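Putative oxidoreductase (Yersinia pestis, PDB 3KUX) is a putative oxidoreductase that probably binds a nicotinamide dinucleotide cofactor in its Rossmann-fold domain, although its substrate is not known. Local coordinates at residues Y250-E259 with L295-P303. Numbering follows the deposited sequence.
Sequences YIKFGVDPQE and LLTLPGNYP
Gln258 and Tyr302 carry the polar end of this contact. Tyr302 N donates to Gln258 OE1 at 2.9 Å, nearly straight (164°) and on a lone pair in the carbonyl plane. Trp273 gives the same oxygen a second hydrogen bond. The Gln258 amide also stacks on one face of the Tyr302 ring, the two planes 27° apart. Gln258 NE2 lies over the centre of the Tyr302 ring, 3.3 Å above its plane. Gln258 NE2 donates to Asp256 OD1 at 3.1 Å, from the syn side but tilted out of the carboxylate plane, so both ends of the amide are held and its flip is fixed. Asp256 OD2 accepts from Gln258 N at 2.7 Å, which caps the start of helix 258-263. Asp256 OD1 also receives Ser131 N and lies 3.4 Å from Gly300 CA. Tyr302 OH is hydrogen-bonded to Asp130.

Both segments belong to the C-terminal alpha/beta domain of this oxidoreductase family. Segment 250-259 takes in the end of strand 248-252 and the start of helix 258-263. Segment 295-303 connects strand 290-295 to helix 303-313. Strand 280-285 separates the two strands in the mixed sheet. Tyr302 and Pro303 rest on helix 17-28 of the Rossmann-fold region.

At the sheet end Tyr250 CE1 makes an apolar contact with Leu295 CD2 at 3.5 Å. Lys252 crosses Thr297 through CE, while its NZ donates to Phe253 O and forms a salt bridge with Asp276.

One water links Tyr250 OH to Leu295 O and Thr297 OG1. It lies at the Tyr250 ring edge, 2.7 Å from Tyr250 OH, and donates to both other oxygens. Thr297 OG1 is also hydrogen-bonded to Asp279.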
loop_
_atom_site.group_PDB
_atom_site.type_symbol
_atom_site.label_atom_id
_atom_site.label_comp_id
_atom_site.label_asym_id
_atom_site.label_seq_id
_atom_site.Cartn_x
_atom_site.Cartn_y
_atom_site.Cartn_z
ATOM N N TYR A 250 15.618 10.287 13.731
ATOM C CA TYR A 250 15.918 9.229 12.775
ATOM C C TYR A 250 15.741 9.776 11.359
ATOM O O TYR A 250 14.663 10.248 11.006
ATOM C CB TYR A 250 14.987 8.044 13.015
ATOM C CG TYR A 250 15.146 6.877 12.063
ATOM C CD1 TYR A 250 16.292 6.089 12.078
ATOM C CD2 TYR A 250 14.131 6.536 11.173
ATOM C CE1 TYR A 250 16.430 5.003 11.218
ATOM C CE2 TYR A 250 14.261 5.458 10.313
ATOM C CZ TYR A 250 15.413 4.696 10.339
ATOM O OH TYR A 250 15.549 3.627 9.488
ATOM N N ILE A 251 16.807 9.748 10.565
ATOM C CA ILE A 251 16.708 10.114 9.158
ATOM C C ILE A 251 17.066 8.905 8.295
ATOM O O ILE A 251 18.129 8.303 8.472
ATOM C CB ILE A 251 17.641 11.302 8.781
ATOM C CG1 ILE A 251 17.211 12.592 9.483
ATOM C CG2 ILE A 251 17.624 11.544 7.286
ATOM C CD1 ILE A 251 17.849 12.798 10.830
ATOM N N LYS A 252 16.181 8.548 7.366
ATOM C CA LYS A 252 16.474 7.458 6.437
ATOM C C LYS A 252 16.333 7.850 4.969
ATOM O O LYS A 252 15.378 8.535 4.590
ATOM C CB LYS A 252 15.606 6.223 6.715
ATOM C CG LYS A 252 15.703 5.192 5.590
ATOM C CD LYS A 252 15.668 3.762 6.096
ATOM C CE LYS A 252 16.471 2.834 5.184
ATOM N NZ LYS A 252 16.117 3.003 3.743
ATOM N N PHE A 253 17.279 7.382 4.153
ATOM C CA PHE A 253 17.264 7.606 2.705
ATOM C C PHE A 253 16.964 6.340 1.896
ATOM O O PHE A 253 17.093 5.223 2.393
ATOM C CB PHE A 253 18.595 8.183 2.251
ATOM C CG PHE A 253 18.725 9.650 2.480
ATOM C CD1 PHE A 253 18.545 10.547 1.432
ATOM C CD2 PHE A 253 19.032 10.144 3.740
ATOM C CE1 PHE A 253 18.670 11.922 1.635
ATOM C CE2 PHE A 253 19.159 11.511 3.954
ATOM C CZ PHE A 253 18.978 12.404 2.897
ATOM N N GLY A 254 16.570 6.530 0.640
ATOM C CA GLY A 254 16.224 5.425 -0.245
ATOM C C GLY A 254 14.759 5.044 -0.175
ATOM O O GLY A 254 14.020 5.529 0.685
ATOM N N VAL A 255 14.334 4.181 -1.093
ATOM C CA VAL A 255 13.007 3.562 -1.022
ATOM C C VAL A 255 13.148 2.062 -0.781
ATOM O O VAL A 255 14.247 1.517 -0.880
ATOM C CB VAL A 255 12.188 3.782 -2.314
ATOM C CG1 VAL A 255 11.968 5.252 -2.543
ATOM C CG2 VAL A 255 12.879 3.136 -3.513
ATOM N N ASP A 256 12.044 1.398 -0.464
ATOM C CA ASP A 256 12.076 -0.053 -0.287
ATOM C C ASP A 256 12.454 -0.730 -1.604
ATOM O O ASP A 256 11.985 -0.322 -2.668
ATOM C CB ASP A 256 10.731 -0.569 0.232
ATOM C CG ASP A 256 10.670 -2.079 0.282
ATOM O OD1 ASP A 256 10.663 -2.635 1.401
ATOM O OD2 ASP A 256 10.644 -2.706 -0.801
ATOM N N PRO A 257 13.299 -1.770 -1.539
ATOM C CA PRO A 257 13.913 -2.348 -2.736
ATOM C C PRO A 257 13.139 -3.483 -3.425
ATOM O O PRO A 257 13.584 -3.975 -4.462
ATOM C CB PRO A 257 15.245 -2.888 -2.205
ATOM C CG PRO A 257 14.992 -3.187 -0.738
ATOM C CD PRO A 257 13.733 -2.462 -0.311
ATOM N N GLN A 258 12.002 -3.898 -2.873
ATOM C CA GLN A 258 11.293 -5.055 -3.422
ATOM C C GLN A 258 10.696 -4.801 -4.801
ATOM O O GLN A 258 10.810 -5.641 -5.696
ATOM C CB GLN A 258 10.199 -5.538 -2.471
ATOM C CG GLN A 258 10.676 -5.838 -1.072
ATOM C CD GLN A 258 9.540 -6.221 -0.148
ATOM O OE1 GLN A 258 8.985 -7.319 -0.244
ATOM N NE2 GLN A 258 9.187 -5.317 0.758
ATOM N N GLU A 259 10.051 -3.654 -4.978
ATOM C CA GLU A 259 9.349 -3.387 -6.228
ATOM C C GLU A 259 10.241 -3.598 -7.455
ATOM O O GLU A 259 9.835 -4.246 -8.419
ATOM C CB GLU A 259 8.756 -1.980 -6.240
ATOM C CG GLU A 259 7.807 -1.747 -7.408
ATOM C CD GLU A 259 7.031 -0.442 -7.301
ATOM O OE1 GLU A 259 7.500 0.492 -6.609
ATOM O OE2 GLU A 259 5.946 -0.356 -7.921
ATOM N N LEU A 295 21.168 2.746 12.187
ATOM C CA LEU A 295 20.212 1.775 12.686
ATOM C C LEU A 295 19.982 0.685 11.653
ATOM O O LEU A 295 19.568 0.958 10.528
ATOM C CB LEU A 295 18.890 2.454 13.021
ATOM C CG LEU A 295 17.733 1.524 13.373
ATOM C CD1 LEU A 295 17.965 0.889 14.728
ATOM C CD2 LEU A 295 16.430 2.297 13.362
ATOM N N LEU A 296 20.261 -0.552 12.047
ATOM C CA LEU A 296 20.068 -1.715 11.185
ATOM C C LEU A 296 18.664 -1.726 10.589
ATOM O O LEU A 296 17.679 -1.770 11.323
ATOM C CB LEU A 296 20.286 -2.986 11.998
ATOM C CG LEU A 296 20.107 -4.303 11.253
ATOM C CD1 LEU A 296 21.289 -4.520 10.311
ATOM C CD2 LEU A 296 19.961 -5.455 12.238
ATOM N N THR A 297 18.576 -1.695 9.264
ATOM C CA THR A 297 17.282 -1.656 8.581
ATOM C C THR A 297 16.677 -3.046 8.382
ATOM O O THR A 297 17.253 -3.882 7.690
ATOM C CB THR A 297 17.411 -1.006 7.190
ATOM O OG1 THR A 297 17.932 0.318 7.327
ATOM C CG2 THR A 297 16.067 -0.946 6.505
ATOM N N LEU A 298 15.511 -3.295 8.970
ATOM C CA LEU A 298 14.819 -4.552 8.720
ATOM C C LEU A 298 14.523 -4.716 7.229
ATOM O O LEU A 298 14.249 -3.736 6.531
ATOM C CB LEU A 298 13.527 -4.623 9.524
ATOM C CG LEU A 298 13.731 -4.487 11.034
ATOM C CD1 LEU A 298 12.410 -4.643 11.768
ATOM C CD2 LEU A 298 14.749 -5.501 11.520
ATOM N N PRO A 299 14.603 -5.954 6.727
ATOM C CA PRO A 299 14.284 -6.208 5.327
ATOM C C PRO A 299 12.805 -5.984 5.017
ATOM O O PRO A 299 11.944 -6.236 5.868
ATOM C CB PRO A 299 14.636 -7.688 5.147
ATOM C CG PRO A 299 15.591 -8.001 6.254
ATOM C CD PRO A 299 15.215 -7.120 7.390
ATOM N N GLY A 300 12.517 -5.508 3.806
ATOM C CA GLY A 300 11.138 -5.381 3.343
ATOM C C GLY A 300 10.523 -6.761 3.329
ATOM O O GLY A 300 11.236 -7.757 3.207
ATOM N N ASN A 301 9.204 -6.842 3.452
ATOM C CA ASN A 301 8.571 -8.145 3.601
ATOM C C ASN A 301 7.145 -8.176 3.073
ATOM O O ASN A 301 6.196 -8.413 3.825
ATOM C CB ASN A 301 8.600 -8.565 5.072
ATOM C CG ASN A 301 8.203 -10.010 5.280
ATOM O OD1 ASN A 301 8.301 -10.833 4.366
ATOM N ND2 ASN A 301 7.750 -10.329 6.488
ATOM N N TYR A 302 6.991 -7.938 1.775
ATOM C CA TYR A 302 5.662 -7.884 1.196
ATOM C C TYR A 302 4.918 -9.203 1.387
ATOM O O TYR A 302 3.712 -9.201 1.630
ATOM C CB TYR A 302 5.712 -7.483 -0.283
ATOM C CG TYR A 302 6.028 -6.016 -0.525
ATOM C CD1 TYR A 302 5.771 -5.057 0.445
ATOM C CD2 TYR A 302 6.561 -5.589 -1.737
ATOM C CE1 TYR A 302 6.051 -3.722 0.223
ATOM C CE2 TYR A 302 6.840 -4.256 -1.967
ATOM C CZ TYR A 302 6.583 -3.329 -0.984
ATOM O OH TYR A 302 6.862 -2.002 -1.207
ATOM N N PRO A 303 5.638 -10.334 1.304
ATOM C CA PRO A 303 5.005 -11.652 1.456
ATOM C C PRO A 303 4.196 -11.778 2.743
ATOM O O PRO A 303 3.257 -12.568 2.805
ATOM C CB PRO A 303 6.191 -12.625 1.483
ATOM C CG PRO A 303 7.306 -11.895 0.811
ATOM C CD PRO A 303 7.099 -10.436 1.136
HETATM O O HOH W 1 17.862 2.294 9.112
#